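F-BAR domain only protein 1 (Danio rerio, PDB 5JP2) probably acts at an early step of clathrin-mediated endocytosis, with a C-terminal mu homology domain that binds an Eps15 peptide. Local coordinates at residues F70-I75 / K100-N105; F81-K86 / A129-Q134; S178-L183 / R206-L211; R142-L147 / G278-G283. One frame throughout, in Å; residues are numbered along the deposited sequence.

Contact 1. Residues F70-I75 / K100-N105; sequences FRLVNI and KDFWFN
Phe70 and Phe102 meet as a hydrogen-bonded residue pair on two antiparallel strands. Phe70 N binds Phe102 O at 3.0 Å, and Phe102 N returns the bond to Phe70 O. Leu72 and Lys100 repeat the pattern, with Leu72 N at 2.8 Å from Lys100 O. On the face of Phe70, Leu72 and Phe102, the CB of Phe102 lies over the Phe70 ring, toward its rim, 3.6 Å from Phe70 CZ. This is a CH-pi contact. The two rings are slid apart, with planes at 27°, so they barely overlap. Phe104 CE2 meets the edge of the same ring, 3.9 Å from Phe70 CE2. Leu72 CD1 reaches Phe102 CE2 at 3.6 Å. On the other face, Arg71 and Asp101 run side by side. Arg71 NH1 forms a salt bridge to Asp101 OD1 at 3.1 Å, while Asp101 OD2 lies over one guanidinium face. The planes are 86° apart, so this is not a flat two-pronged pairing. Gln94 also donates to Asp101 OD1. Strands 88-90 and 258-261 flank the pair in a four-stranded sheet. The two faces differ: apolar, largely aromatic packing on one, toward strand 125-137, and a charge pair on the other, with Asp101 OD1 shared by Arg71 and Gln94.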
loop_
_atom_site.group_PDB
_atom_site.type_symbol
_atom_site.label_atom_id
_atom_site.label_comp_id
_atom_site.label_asym_id
_atom_site.label_seq_id
_atom_site.Cartn_x
_atom_site.Cartn_y
_atom_site.Cartn_z
ATOM N N PHE B 70 -15.777 14.714 -4.695
ATOM C CA PHE B 70 -14.852 14.365 -3.623
ATOM C C PHE B 70 -13.575 15.190 -3.699
ATOM O O PHE B 70 -13.313 15.895 -4.668
ATOM C CB PHE B 70 -14.533 12.875 -3.616
ATOM C CG PHE B 70 -13.747 12.394 -4.794
ATOM C CD1 PHE B 70 -12.364 12.438 -4.785
ATOM C CD2 PHE B 70 -14.380 11.834 -5.878
ATOM C CE1 PHE B 70 -11.636 11.973 -5.840
ATOM C CE2 PHE B 70 -13.652 11.366 -6.938
ATOM C CZ PHE B 70 -12.271 11.434 -6.916
ATOM N N ARG B 71 -12.786 15.096 -2.636
ATOM C CA ARG B 71 -11.583 15.891 -2.444
ATOM C C ARG B 71 -10.425 14.993 -2.022
ATOM O O ARG B 71 -10.595 14.123 -1.165
ATOM C CB ARG B 71 -11.838 16.928 -1.362
ATOM C CG ARG B 71 -10.819 18.003 -1.237
ATOM C CD ARG B 71 -11.010 18.781 0.058
ATOM N NE ARG B 71 -12.317 19.419 0.137
ATOM C CZ ARG B 71 -12.639 20.556 -0.465
ATOM N NH1 ARG B 71 -11.754 21.196 -1.219
ATOM N NH2 ARG B 71 -13.858 21.044 -0.320
ATOM N N LEU B 72 -9.245 15.213 -2.596
ATOM C CA LEU B 72 -8.023 14.615 -2.062
ATOM C C LEU B 72 -7.316 15.594 -1.140
ATOM O O LEU B 72 -7.158 16.766 -1.471
ATOM C CB LEU B 72 -7.076 14.202 -3.179
ATOM C CG LEU B 72 -7.636 13.377 -4.323
ATOM C CD1 LEU B 72 -6.557 13.224 -5.358
ATOM C CD2 LEU B 72 -8.091 12.029 -3.824
ATOM N N VAL B 73 -6.847 15.098 0.001
ATOM C CA VAL B 73 -6.242 15.948 1.015
ATOM C C VAL B 73 -4.906 15.371 1.438
ATOM O O VAL B 73 -4.643 14.179 1.274
ATOM C CB VAL B 73 -7.151 16.119 2.244
ATOM C CG1 VAL B 73 -8.448 16.785 1.858
ATOM C CG2 VAL B 73 -7.428 14.783 2.856
ATOM N N ASN B 74 -4.068 16.243 2.003
ATOM C CA ASN B 74 -2.710 15.902 2.431
ATOM C C ASN B 74 -1.923 15.263 1.293
ATOM O O ASN B 74 -1.263 14.238 1.459
ATOM C CB ASN B 74 -2.724 14.998 3.664
ATOM C CG ASN B 74 -1.360 14.881 4.311
ATOM O OD1 ASN B 74 -0.522 15.772 4.181
ATOM N ND2 ASN B 74 -1.124 13.774 5.001
ATOM N N ILE B 75 -1.990 15.887 0.120
ATOM C CA ILE B 75 -1.400 15.338 -1.086
ATOM C C ILE B 75 -0.071 15.991 -1.430
ATOM O O ILE B 75 0.429 15.811 -2.537
ATOM C CB ILE B 75 -2.380 15.441 -2.253
ATOM C CG1 ILE B 75 -2.811 16.887 -2.435
ATOM C CG2 ILE B 75 -3.587 14.573 -1.979
ATOM C CD1 ILE B 75 -3.560 17.115 -3.690
ATOM N N LYS B 100 -7.147 18.777 -3.769
ATOM C CA LYS B 100 -7.663 18.838 -5.130
ATOM C C LYS B 100 -9.044 18.210 -5.218
ATOM O O LYS B 100 -9.294 17.160 -4.629
ATOM C CB LYS B 100 -6.740 18.147 -6.133
ATOM C CG LYS B 100 -6.939 18.708 -7.530
ATOM C CD LYS B 100 -6.305 17.886 -8.627
ATOM C CE LYS B 100 -6.350 18.668 -9.927
ATOM N NZ LYS B 100 -7.598 19.476 -10.020
ATOM N N ASP B 101 -9.905 18.820 -6.023
ATOM C CA ASP B 101 -11.300 18.440 -6.142
ATOM C C ASP B 101 -11.576 17.721 -7.452
ATOM O O ASP B 101 -10.967 18.008 -8.482
ATOM C CB ASP B 101 -12.225 19.656 -6.067
ATOM C CG ASP B 101 -12.293 20.252 -4.692
ATOM O OD1 ASP B 101 -11.270 20.754 -4.205
ATOM O OD2 ASP B 101 -13.369 20.188 -4.087
ATOM N N PHE B 102 -12.521 16.793 -7.390
ATOM C CA PHE B 102 -12.980 16.053 -8.547
ATOM C C PHE B 102 -14.492 15.914 -8.497
ATOM O O PHE B 102 -15.074 15.762 -7.425
ATOM C CB PHE B 102 -12.337 14.678 -8.587
ATOM C CG PHE B 102 -10.862 14.721 -8.785
ATOM C CD1 PHE B 102 -10.326 14.761 -10.055
ATOM C CD2 PHE B 102 -10.006 14.725 -7.701
ATOM C CE1 PHE B 102 -8.968 14.806 -10.232
ATOM C CE2 PHE B 102 -8.652 14.762 -7.874
ATOM C CZ PHE B 102 -8.131 14.804 -9.140
ATOM N N TRP B 103 -15.124 15.972 -9.662
ATOM C CA TRP B 103 -16.557 15.752 -9.794
ATOM C C TRP B 103 -16.797 14.589 -10.736
ATOM O O TRP B 103 -16.091 14.433 -11.727
ATOM C CB TRP B 103 -17.280 16.992 -10.327
ATOM C CG TRP B 103 -17.055 18.189 -9.491
ATOM C CD1 TRP B 103 -17.914 18.721 -8.576
ATOM C CD2 TRP B 103 -15.889 19.011 -9.471
ATOM N NE1 TRP B 103 -17.355 19.824 -7.986
ATOM C CE2 TRP B 103 -16.111 20.025 -8.518
ATOM C CE3 TRP B 103 -14.681 18.993 -10.165
ATOM C CZ2 TRP B 103 -15.167 21.010 -8.243
ATOM C CZ3 TRP B 103 -13.746 19.971 -9.889
ATOM C CH2 TRP B 103 -13.993 20.965 -8.937
ATOM N N PHE B 104 -17.796 13.785 -10.439
ATOM C CA PHE B 104 -18.167 12.713 -11.337
ATOM C C PHE B 104 -18.992 13.242 -12.500
ATOM O O PHE B 104 -19.761 14.194 -12.363
ATOM C CB PHE B 104 -18.978 11.652 -10.608
ATOM C CG PHE B 104 -18.155 10.592 -9.985
ATOM C CD1 PHE B 104 -17.788 9.481 -10.689
ATOM C CD2 PHE B 104 -17.750 10.713 -8.676
ATOM C CE1 PHE B 104 -17.034 8.516 -10.103
ATOM C CE2 PHE B 104 -16.996 9.750 -8.100
ATOM C CZ PHE B 104 -16.643 8.653 -8.810
ATOM N N ASN B 105 -18.851 12.578 -13.640
ATOM C CA ASN B 105 -19.806 12.712 -14.720
ATOM C C ASN B 105 -20.930 11.724 -14.448
ATOM O O ASN B 105 -20.734 10.513 -14.561
ATOM C CB ASN B 105 -19.111 12.412 -16.045
ATOM C CG ASN B 105 -20.019 12.563 -17.252
ATOM O OD1 ASN B 105 -19.675 13.268 -18.192
ATOM N ND2 ASN B 105 -21.155 11.899 -17.247
#

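Contact 2. Residues F81-K86 / A129-Q134; sequences FLPNQK and ALLKYQ
Phe81 turns the edge of its ring to Leu131, whose CD2 lies near the ring plane at 3.8 Å from Phe81 CD1. The two side chains cross at a slant. Leu131 CG is anti to its backbone N (chi1 -176°), which carries it toward strand 80-83, and from there CD1 reaches Pro83 N at 3.6 Å. Tyr133 CB comes to Phe81 CD1 at 4.2 Å. Strand 80-83 is an edge strand of the large mixed sheet and runs antiparallel to strand 125-137. Leu82 N binds Lys132 O at 2.8 Å; Lys132 N returns to Leu82 O from above the carbonyl plane. Leu130 and Leu131 form a classic beta bulge, both facing Leu47 on the next strand. Beyond Pro83, Asn84 N bonds to Leu130 O at 2.8 Å. Asn84 ND2 gives a hydrogen bond of 3.1 Å to Ala129 O, which lies in the plane of the amide. Asn84 OD1 accepts from Leu87 N. An alanine here would probably leave Ala129 O and Leu87 N without these side-chain partners. Lys132 NZ pairs with Asp46, and Tyr133 OH bonds to Glu25.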
loop_
_atom_site.group_PDB
_atom_site.type_symbol
_atom_site.label_atom_id
_atom_site.label_comp_id
_atom_site.label_asym_id
_atom_site.label_seq_id
_atom_site.Cartn_x
_atom_site.Cartn_y
_atom_site.Cartn_z
ATOM N N PHE B 81 -0.375 12.396 -10.448
ATOM C CA PHE B 81 -1.732 11.862 -10.435
ATOM C C PHE B 81 -2.176 11.472 -11.832
ATOM O O PHE B 81 -1.924 12.201 -12.790
ATOM C CB PHE B 81 -2.738 12.881 -9.933
ATOM C CG PHE B 81 -2.492 13.357 -8.555
ATOM C CD1 PHE B 81 -3.039 12.696 -7.478
ATOM C CD2 PHE B 81 -1.750 14.498 -8.333
ATOM C CE1 PHE B 81 -2.829 13.149 -6.195
ATOM C CE2 PHE B 81 -1.535 14.957 -7.056
ATOM C CZ PHE B 81 -2.078 14.285 -5.983
ATOM N N LEU B 82 -2.882 10.349 -11.939
ATOM C CA LEU B 82 -3.560 9.952 -13.170
ATOM C C LEU B 82 -5.029 9.689 -12.888
ATOM O O LEU B 82 -5.431 8.549 -12.635
ATOM C CB LEU B 82 -2.919 8.728 -13.808
ATOM C CG LEU B 82 -1.617 9.004 -14.548
ATOM C CD1 LEU B 82 -1.067 7.724 -15.144
ATOM C CD2 LEU B 82 -1.854 10.044 -15.623
ATOM N N PRO B 83 -5.862 10.721 -12.937
ATOM C CA PRO B 83 -7.290 10.526 -12.693
ATOM C C PRO B 83 -7.935 9.723 -13.801
ATOM O O PRO B 83 -7.445 9.651 -14.924
ATOM C CB PRO B 83 -7.844 11.949 -12.662
ATOM C CG PRO B 83 -6.659 12.842 -12.641
ATOM C CD PRO B 83 -5.561 12.113 -13.281
ATOM N N ASN B 84 -9.062 9.119 -13.475
ATOM C CA ASN B 84 -9.822 8.411 -14.490
ATOM C C ASN B 84 -10.552 9.454 -15.310
ATOM O O ASN B 84 -11.469 10.104 -14.812
ATOM C CB ASN B 84 -10.801 7.433 -13.849
ATOM C CG ASN B 84 -11.710 6.769 -14.850
ATOM O OD1 ASN B 84 -12.048 7.335 -15.872
ATOM N ND2 ASN B 84 -12.104 5.546 -14.560
ATOM N N GLN B 85 -10.186 9.581 -16.573
ATOM C CA GLN B 85 -10.719 10.654 -17.393
ATOM C C GLN B 85 -11.982 10.233 -18.110
ATOM O O GLN B 85 -12.642 11.059 -18.718
ATOM C CB GLN B 85 -9.675 11.116 -18.400
ATOM C CG GLN B 85 -8.690 12.104 -17.840
ATOM C CD GLN B 85 -7.759 12.618 -18.903
ATOM O OE1 GLN B 85 -7.083 11.841 -19.575
ATOM N NE2 GLN B 85 -7.725 13.932 -19.075
ATOM N N LYS B 86 -12.315 8.960 -18.053
ATOM C CA LYS B 86 -13.611 8.496 -18.501
ATOM C C LYS B 86 -14.719 9.048 -17.609
ATOM O O LYS B 86 -15.760 9.490 -18.101
ATOM C CB LYS B 86 -13.611 6.973 -18.466
ATOM C CG LYS B 86 -12.627 6.316 -19.393
ATOM C CD LYS B 86 -12.702 4.798 -19.258
ATOM C CE LYS B 86 -13.807 4.139 -20.059
ATOM N NZ LYS B 86 -13.896 2.685 -19.699
ATOM N N ALA B 129 -12.450 2.554 -10.448
ATOM C CA ALA B 129 -11.075 3.004 -10.270
ATOM C C ALA B 129 -11.001 4.495 -10.547
ATOM O O ALA B 129 -11.264 4.937 -11.660
ATOM C CB ALA B 129 -10.136 2.224 -11.184
ATOM N N LEU B 130 -10.708 5.276 -9.518
ATOM C CA LEU B 130 -10.641 6.720 -9.669
ATOM C C LEU B 130 -9.260 7.248 -10.054
ATOM O O LEU B 130 -9.166 8.201 -10.830
ATOM C CB LEU B 130 -11.115 7.389 -8.386
ATOM C CG LEU B 130 -12.546 7.036 -7.984
ATOM C CD1 LEU B 130 -13.012 7.877 -6.819
ATOM C CD2 LEU B 130 -13.468 7.227 -9.155
ATOM N N LEU B 131 -8.186 6.727 -9.462
ATOM C CA LEU B 131 -6.908 7.417 -9.552
ATOM C C LEU B 131 -5.737 6.466 -9.367
ATOM O O LEU B 131 -5.818 5.513 -8.594
ATOM C CB LEU B 131 -6.849 8.517 -8.508
ATOM C CG LEU B 131 -5.656 9.439 -8.462
ATOM C CD1 LEU B 131 -5.886 10.607 -9.364
ATOM C CD2 LEU B 131 -5.498 9.897 -7.041
ATOM N N LYS B 132 -4.643 6.750 -10.078
ATOM C CA LYS B 132 -3.330 6.174 -9.823
ATOM C C LYS B 132 -2.386 7.309 -9.457
ATOM O O LYS B 132 -2.553 8.432 -9.919
ATOM C CB LYS B 132 -2.781 5.431 -11.031
ATOM C CG LYS B 132 -3.736 4.462 -11.645
ATOM C CD LYS B 132 -4.181 3.401 -10.686
ATOM C CE LYS B 132 -4.823 2.257 -11.445
ATOM N NZ LYS B 132 -5.354 1.211 -10.540
ATOM N N TYR B 133 -1.398 7.029 -8.617
ATOM C CA TYR B 133 -0.498 8.089 -8.198
ATOM C C TYR B 133 0.818 7.498 -7.714
ATOM O O TYR B 133 0.934 6.300 -7.473
ATOM C CB TYR B 133 -1.137 8.990 -7.129
ATOM C CG TYR B 133 -1.555 8.312 -5.858
ATOM C CD1 TYR B 133 -2.772 7.673 -5.762
ATOM C CD2 TYR B 133 -0.731 8.308 -4.753
ATOM C CE1 TYR B 133 -3.159 7.051 -4.602
ATOM C CE2 TYR B 133 -1.105 7.683 -3.593
ATOM C CZ TYR B 133 -2.328 7.062 -3.520
ATOM O OH TYR B 133 -2.708 6.436 -2.365
ATOM N N GLN B 134 1.814 8.368 -7.592
ATOM C CA GLN B 134 3.198 7.966 -7.400
ATOM C C GLN B 134 3.885 8.956 -6.486
ATOM O O GLN B 134 3.637 10.154 -6.576
ATOM C CB GLN B 134 3.922 7.918 -8.741
ATOM C CG GLN B 134 4.972 6.878 -8.876
ATOM C CD GLN B 134 5.532 6.851 -10.269
ATOM O OE1 GLN B 134 5.426 7.828 -11.007
ATOM N NE2 GLN B 134 6.124 5.727 -10.648
#

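Contact 3. Residues S178-L183 / R206-L211; sequences SVQVLL and RLLWKL
Strands 179-184 and 206-210 are antiparallel neighbours near one end of the large mixed sheet of the mu homology domain. Strand 242-250 borders the first and strand 199-201 the second. Val181 and Trp209 form a hydrogen-bonded pair, with Val181 N to Trp209 O and Trp209 N to Val181 O both at 2.9 Å. Leu183 and Leu207 make the next such pair, and Leu211 N bonds to Val179 O. On the inner face, the Trp209 ring has Val181 O and Leu183 CB at its edge. Its CZ3 lies 4.0 Å from Leu183 CB, and its CE3 makes an apolar contact with Val181 CG1. Trp209 NE1 bonds to Pro196 O, which gives the indole nitrogen a partner. Leu211 CD1 touches both valines, Val179 CG1 at 3.6 Å and Val181 CG2. Strands 223-231 and 157-166 cover this face, through residues such as Leu226, Ala228, Leu162 and Tyr164. On the other face, Leu182 and Leu208 lie side by side, pointing the same way, and Leu182 CD2 meets Leu208 CD1 at 3.5 Å. Arg206 CG sits between its backbone N and carbonyl carbon (chi1 59°), and the chain then runs extended to NE. One face of the guanidinium receives Leu182 CD2, 3.9 Å from Arg206 NE. Where the pairing ends, a water accepts from Val179 N at 3.1 Å and donates to Leu211 O at 2.8 Å.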
loop_
_atom_site.group_PDB
_atom_site.type_symbol
_atom_site.label_atom_id
_atom_site.label_comp_id
_atom_site.label_asym_id
_atom_site.label_seq_id
_atom_site.Cartn_x
_atom_site.Cartn_y
_atom_site.Cartn_z
ATOM N N SER B 178 2.774 -9.515 9.001
ATOM C CA SER B 178 3.314 -10.480 8.042
ATOM C C SER B 178 4.760 -10.152 7.659
ATOM O O SER B 178 5.155 -10.223 6.499
ATOM C CB SER B 178 2.425 -10.559 6.803
ATOM O OG SER B 178 1.196 -11.184 7.104
ATOM N N VAL B 179 5.562 -9.813 8.657
ATOM C CA VAL B 179 6.923 -9.355 8.435
ATOM C C VAL B 179 7.837 -10.547 8.186
ATOM O O VAL B 179 7.901 -11.473 8.993
ATOM C CB VAL B 179 7.424 -8.518 9.617
ATOM C CG1 VAL B 179 8.801 -7.956 9.304
ATOM C CG2 VAL B 179 6.451 -7.403 9.915
ATOM N N GLN B 180 8.541 -10.516 7.062
ATOM C CA GLN B 180 9.493 -11.539 6.670
ATOM C C GLN B 180 10.779 -10.888 6.180
ATOM O O GLN B 180 10.760 -9.817 5.587
ATOM C CB GLN B 180 8.945 -12.414 5.550
ATOM C CG GLN B 180 7.813 -13.312 5.917
ATOM C CD GLN B 180 7.433 -14.216 4.774
ATOM O OE1 GLN B 180 7.963 -14.088 3.679
ATOM N NE2 GLN B 180 6.521 -15.139 5.018
ATOM N N VAL B 181 11.892 -11.573 6.379
ATOM C CA VAL B 181 13.178 -11.133 5.868
ATOM C C VAL B 181 13.765 -12.282 5.080
ATOM O O VAL B 181 13.861 -13.400 5.587
ATOM C CB VAL B 181 14.140 -10.695 6.983
ATOM C CG1 VAL B 181 15.495 -10.272 6.388
ATOM C CG2 VAL B 181 13.534 -9.575 7.761
ATOM N N LEU B 182 14.164 -11.999 3.849
ATOM C CA LEU B 182 14.612 -13.009 2.905
ATOM C C LEU B 182 16.039 -12.710 2.486
ATOM O O LEU B 182 16.334 -11.612 2.009
ATOM C CB LEU B 182 13.698 -13.044 1.686
ATOM C CG LEU B 182 12.223 -13.257 2.016
ATOM C CD1 LEU B 182 11.346 -12.808 0.887
ATOM C CD2 LEU B 182 12.001 -14.701 2.293
ATOM N N LEU B 183 16.918 -13.674 2.685
ATOM C CA LEU B 183 18.295 -13.604 2.208
ATOM C C LEU B 183 18.518 -14.760 1.245
ATOM O O LEU B 183 18.509 -15.925 1.674
ATOM C CB LEU B 183 19.278 -13.665 3.373
ATOM C CG LEU B 183 20.756 -13.802 3.039
ATOM C CD1 LEU B 183 21.265 -12.607 2.260
ATOM C CD2 LEU B 183 21.518 -13.958 4.310
ATOM N N ARG B 206 16.613 -19.623 -0.456
ATOM C CA ARG B 206 16.770 -18.403 0.317
ATOM C C ARG B 206 16.520 -18.683 1.790
ATOM O O ARG B 206 15.813 -19.618 2.155
ATOM C CB ARG B 206 15.846 -17.298 -0.189
ATOM C CG ARG B 206 14.396 -17.657 -0.142
ATOM C CD ARG B 206 13.554 -16.678 -0.940
ATOM N NE ARG B 206 12.131 -16.982 -0.810
ATOM C CZ ARG B 206 11.160 -16.312 -1.419
ATOM N NH1 ARG B 206 11.448 -15.291 -2.212
ATOM N NH2 ARG B 206 9.900 -16.668 -1.239
ATOM N N LEU B 207 17.152 -17.875 2.632
ATOM C CA LEU B 207 16.923 -17.923 4.067
ATOM C C LEU B 207 15.714 -17.077 4.446
ATOM O O LEU B 207 15.539 -15.964 3.944
ATOM C CB LEU B 207 18.140 -17.400 4.811
ATOM C CG LEU B 207 19.303 -18.344 4.978
ATOM C CD1 LEU B 207 20.400 -17.611 5.699
ATOM C CD2 LEU B 207 18.837 -19.523 5.774
ATOM N N LEU B 208 14.871 -17.613 5.322
ATOM C CA LEU B 208 13.639 -16.957 5.738
ATOM C C LEU B 208 13.614 -16.726 7.237
ATOM O O LEU B 208 13.674 -17.677 8.017
ATOM C CB LEU B 208 12.423 -17.787 5.349
ATOM C CG LEU B 208 11.086 -17.271 5.886
ATOM C CD1 LEU B 208 10.728 -15.897 5.351
ATOM C CD2 LEU B 208 9.978 -18.252 5.584
ATOM N N TRP B 209 13.524 -15.463 7.635
ATOM C CA TRP B 209 13.187 -15.086 8.998
ATOM C C TRP B 209 11.744 -14.602 9.033
ATOM O O TRP B 209 11.345 -13.781 8.206
ATOM C CB TRP B 209 14.098 -13.986 9.522
ATOM C CG TRP B 209 15.486 -14.415 9.830
ATOM C CD1 TRP B 209 15.943 -14.949 10.990
ATOM C CD2 TRP B 209 16.614 -14.300 8.969
ATOM N NE1 TRP B 209 17.284 -15.185 10.903
ATOM C CE2 TRP B 209 17.722 -14.794 9.670
ATOM C CE3 TRP B 209 16.789 -13.840 7.667
ATOM C CZ2 TRP B 209 18.986 -14.842 9.114
ATOM C CZ3 TRP B 209 18.042 -13.872 7.125
ATOM C CH2 TRP B 209 19.129 -14.371 7.845
ATOM N N LYS B 210 10.982 -15.080 10.002
ATOM C CA LYS B 210 9.662 -14.545 10.294
ATOM C C LYS B 210 9.777 -13.690 11.541
ATOM O O LYS B 210 10.199 -14.178 12.590
ATOM C CB LYS B 210 8.640 -15.656 10.519
ATOM C CG LYS B 210 8.324 -16.505 9.318
ATOM C CD LYS B 210 7.158 -17.418 9.631
ATOM C CE LYS B 210 6.763 -18.261 8.443
ATOM N NZ LYS B 210 5.629 -19.161 8.781
ATOM N N LEU B 211 9.358 -12.441 11.443
ATOM C CA LEU B 211 9.505 -11.490 12.523
ATOM C C LEU B 211 8.157 -11.232 13.170
ATOM O O LEU B 211 7.114 -11.354 12.534
ATOM C CB LEU B 211 10.076 -10.169 12.013
ATOM C CG LEU B 211 11.460 -10.203 11.387
ATOM C CD1 LEU B 211 11.876 -8.825 11.010
ATOM C CD2 LEU B 211 12.432 -10.767 12.372
HETATM O O HOH W 1 4.838 -10.090 11.638
#

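Contact 4. Residues R142-L147 / G278-G283; sequences RAPLLL and GKYMAG
Tyr280 CG is anti to its backbone N (chi1 -162°), and its ring reaches across to residues 143-145. Leu147 CG lies beside its own backbone N (chi1 -51°), and CD1 goes on to the Tyr280 ring edge, 4.1 Å from Tyr280 CE1. The Tyr280 hydroxyl donates to Leu145 O at 2.8 Å. That oxygen lies in the plane of the Tyr280 ring, at its edge, and the bond uses a carbonyl lone pair. Ala143 CB is 3.5 Å from Tyr280 OH, and Pro144 CD is 3.7 Å from it. Leu147 CB meets Ala282 CB at 3.7 Å. Phe247 stacks edge-to-face with Tyr280. A phenylalanine in place of Tyr280 would probably leave Leu145 O without this donor and the ring less fixed against residues 143-145. Leu145 packs on Cys166, which lies between the zinc ligands His165 and Cys167 in sequence. The axes of strands 145-147 and 280-283 come within 8.0 Å, and the two strands belong to different sheets. Their side chains meet between the two sheets, as in a beta sandwich.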
loop_
_atom_site.group_PDB
_atom_site.type_symbol
_atom_site.label_atom_id
_atom_site.label_comp_id
_atom_site.label_asym_id
_atom_site.label_seq_id
_atom_site.Cartn_x
_atom_site.Cartn_y
_atom_site.Cartn_z
ATOM N N ARG B 142 10.650 8.753 4.480
ATOM C CA ARG B 142 9.459 8.258 3.820
ATOM C C ARG B 142 9.315 6.751 3.949
ATOM O O ARG B 142 8.264 6.213 3.608
ATOM C CB ARG B 142 9.470 8.639 2.337
ATOM C CG ARG B 142 9.198 10.108 1.938
ATOM C CD ARG B 142 9.512 11.174 2.974
ATOM N NE ARG B 142 9.042 12.487 2.530
ATOM C CZ ARG B 142 8.986 13.570 3.299
ATOM N NH1 ARG B 142 9.363 13.516 4.569
ATOM N NH2 ARG B 142 8.542 14.712 2.798
ATOM N N ALA B 143 10.311 6.072 4.418
ATOM C CA ALA B 143 10.235 4.626 4.500
ATOM C C ALA B 143 9.831 4.205 5.893
ATOM O O ALA B 143 10.468 4.617 6.861
ATOM C CB ALA B 143 11.574 3.997 4.146
ATOM N N PRO B 144 8.795 3.388 6.042
ATOM C CA PRO B 144 8.352 3.019 7.389
ATOM C C PRO B 144 9.346 2.168 8.150
ATOM O O PRO B 144 9.387 2.218 9.386
ATOM C CB PRO B 144 7.052 2.257 7.125
ATOM C CG PRO B 144 7.155 1.792 5.758
ATOM C CD PRO B 144 7.955 2.789 5.002
ATOM N N LEU B 145 10.147 1.378 7.465
ATOM C CA LEU B 145 11.080 0.479 8.114
ATOM C C LEU B 145 12.478 0.786 7.602
ATOM O O LEU B 145 12.744 0.677 6.403
ATOM C CB LEU B 145 10.686 -0.969 7.843
ATOM C CG LEU B 145 11.507 -2.045 8.519
ATOM C CD1 LEU B 145 11.407 -1.912 9.996
ATOM C CD2 LEU B 145 11.069 -3.405 8.073
ATOM N N LEU B 146 13.348 1.210 8.497
ATOM C CA LEU B 146 14.711 1.553 8.146
ATOM C C LEU B 146 15.573 0.312 8.227
ATOM O O LEU B 146 15.498 -0.424 9.205
ATOM C CB LEU B 146 15.251 2.629 9.070
ATOM C CG LEU B 146 15.259 3.976 8.381
ATOM C CD1 LEU B 146 13.843 4.413 8.148
ATOM C CD2 LEU B 146 16.041 4.978 9.195
ATOM N N LEU B 147 16.369 0.076 7.188
ATOM C CA LEU B 147 17.235 -1.088 7.102
ATOM C C LEU B 147 18.692 -0.671 6.972
ATOM O O LEU B 147 19.014 0.257 6.229
ATOM C CB LEU B 147 16.876 -1.960 5.908
ATOM C CG LEU B 147 15.425 -2.359 5.736
ATOM C CD1 LEU B 147 15.295 -3.278 4.568
ATOM C CD2 LEU B 147 14.902 -2.980 6.996
ATOM N N GLY B 278 6.529 -3.901 -2.076
ATOM C CA GLY B 278 6.905 -4.490 -3.337
ATOM C C GLY B 278 8.291 -5.083 -3.162
ATOM O O GLY B 278 8.492 -5.981 -2.342
ATOM N N LYS B 279 9.220 -4.676 -4.009
ATOM C CA LYS B 279 10.632 -4.941 -3.779
ATOM C C LYS B 279 11.171 -3.953 -2.754
ATOM O O LYS B 279 11.260 -2.756 -3.026
ATOM C CB LYS B 279 11.385 -4.854 -5.102
ATOM C CG LYS B 279 12.799 -5.366 -5.058
ATOM C CD LYS B 279 13.423 -5.384 -6.452
ATOM C CE LYS B 279 13.623 -3.980 -6.982
ATOM N NZ LYS B 279 14.054 -3.969 -8.403
ATOM N N TYR B 280 11.573 -4.452 -1.594
ATOM C CA TYR B 280 11.963 -3.596 -0.480
ATOM C C TYR B 280 13.261 -4.160 0.077
ATOM O O TYR B 280 13.241 -5.180 0.763
ATOM C CB TYR B 280 10.843 -3.578 0.565
ATOM C CG TYR B 280 10.855 -2.464 1.567
ATOM C CD1 TYR B 280 11.703 -2.503 2.654
ATOM C CD2 TYR B 280 9.986 -1.390 1.454
ATOM C CE1 TYR B 280 11.716 -1.508 3.573
ATOM C CE2 TYR B 280 9.977 -0.378 2.395
ATOM C CZ TYR B 280 10.840 -0.448 3.454
ATOM O OH TYR B 280 10.871 0.545 4.392
ATOM N N MET B 281 14.381 -3.473 -0.163
ATOM C CA MET B 281 15.680 -4.139 -0.144
ATOM C C MET B 281 16.739 -3.358 0.620
ATOM O O MET B 281 16.748 -2.132 0.640
ATOM C CB MET B 281 16.248 -4.361 -1.548
ATOM C CG MET B 281 15.302 -4.847 -2.588
ATOM S SD MET B 281 14.754 -6.521 -2.396
ATOM C CE MET B 281 16.232 -7.448 -2.740
ATOM N N ALA B 282 17.655 -4.104 1.221
ATOM C CA ALA B 282 18.851 -3.556 1.846
ATOM C C ALA B 282 20.060 -4.244 1.246
ATOM O O ALA B 282 20.152 -5.471 1.281
ATOM C CB ALA B 282 18.842 -3.752 3.357
ATOM N N GLY B 283 20.957 -3.465 0.661
ATOM C CA GLY B 283 22.223 -3.970 0.183
ATOM C C GLY B 283 23.350 -3.623 1.134
ATOM O O GLY B 283 23.230 -2.732 1.964
#

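Contacts 1 and 2 lie together on one side of the chain's centre, with centres about 11 Å apart. Contacts 3 and 4 lie on the other side, with centres about 13 Å apart. Contacts 1 and 3 are the most distant, about 39 Å between centres. The segments of contacts 1 and 2 alternate along the chain, and they touch: Leu130 packs on Phe70 and Phe104. The sheet of strands 69-73 and 99-104 is thereby joined to the large mixed sheet. Contacts 2, 3 and 4 all reach that long sheet. Contact 4 joins to it the other four-stranded sheet, with strand 145-154, and contact 3 falls between its segments in sequence. The elongated domain thus has two packed regions on one continuous sheet.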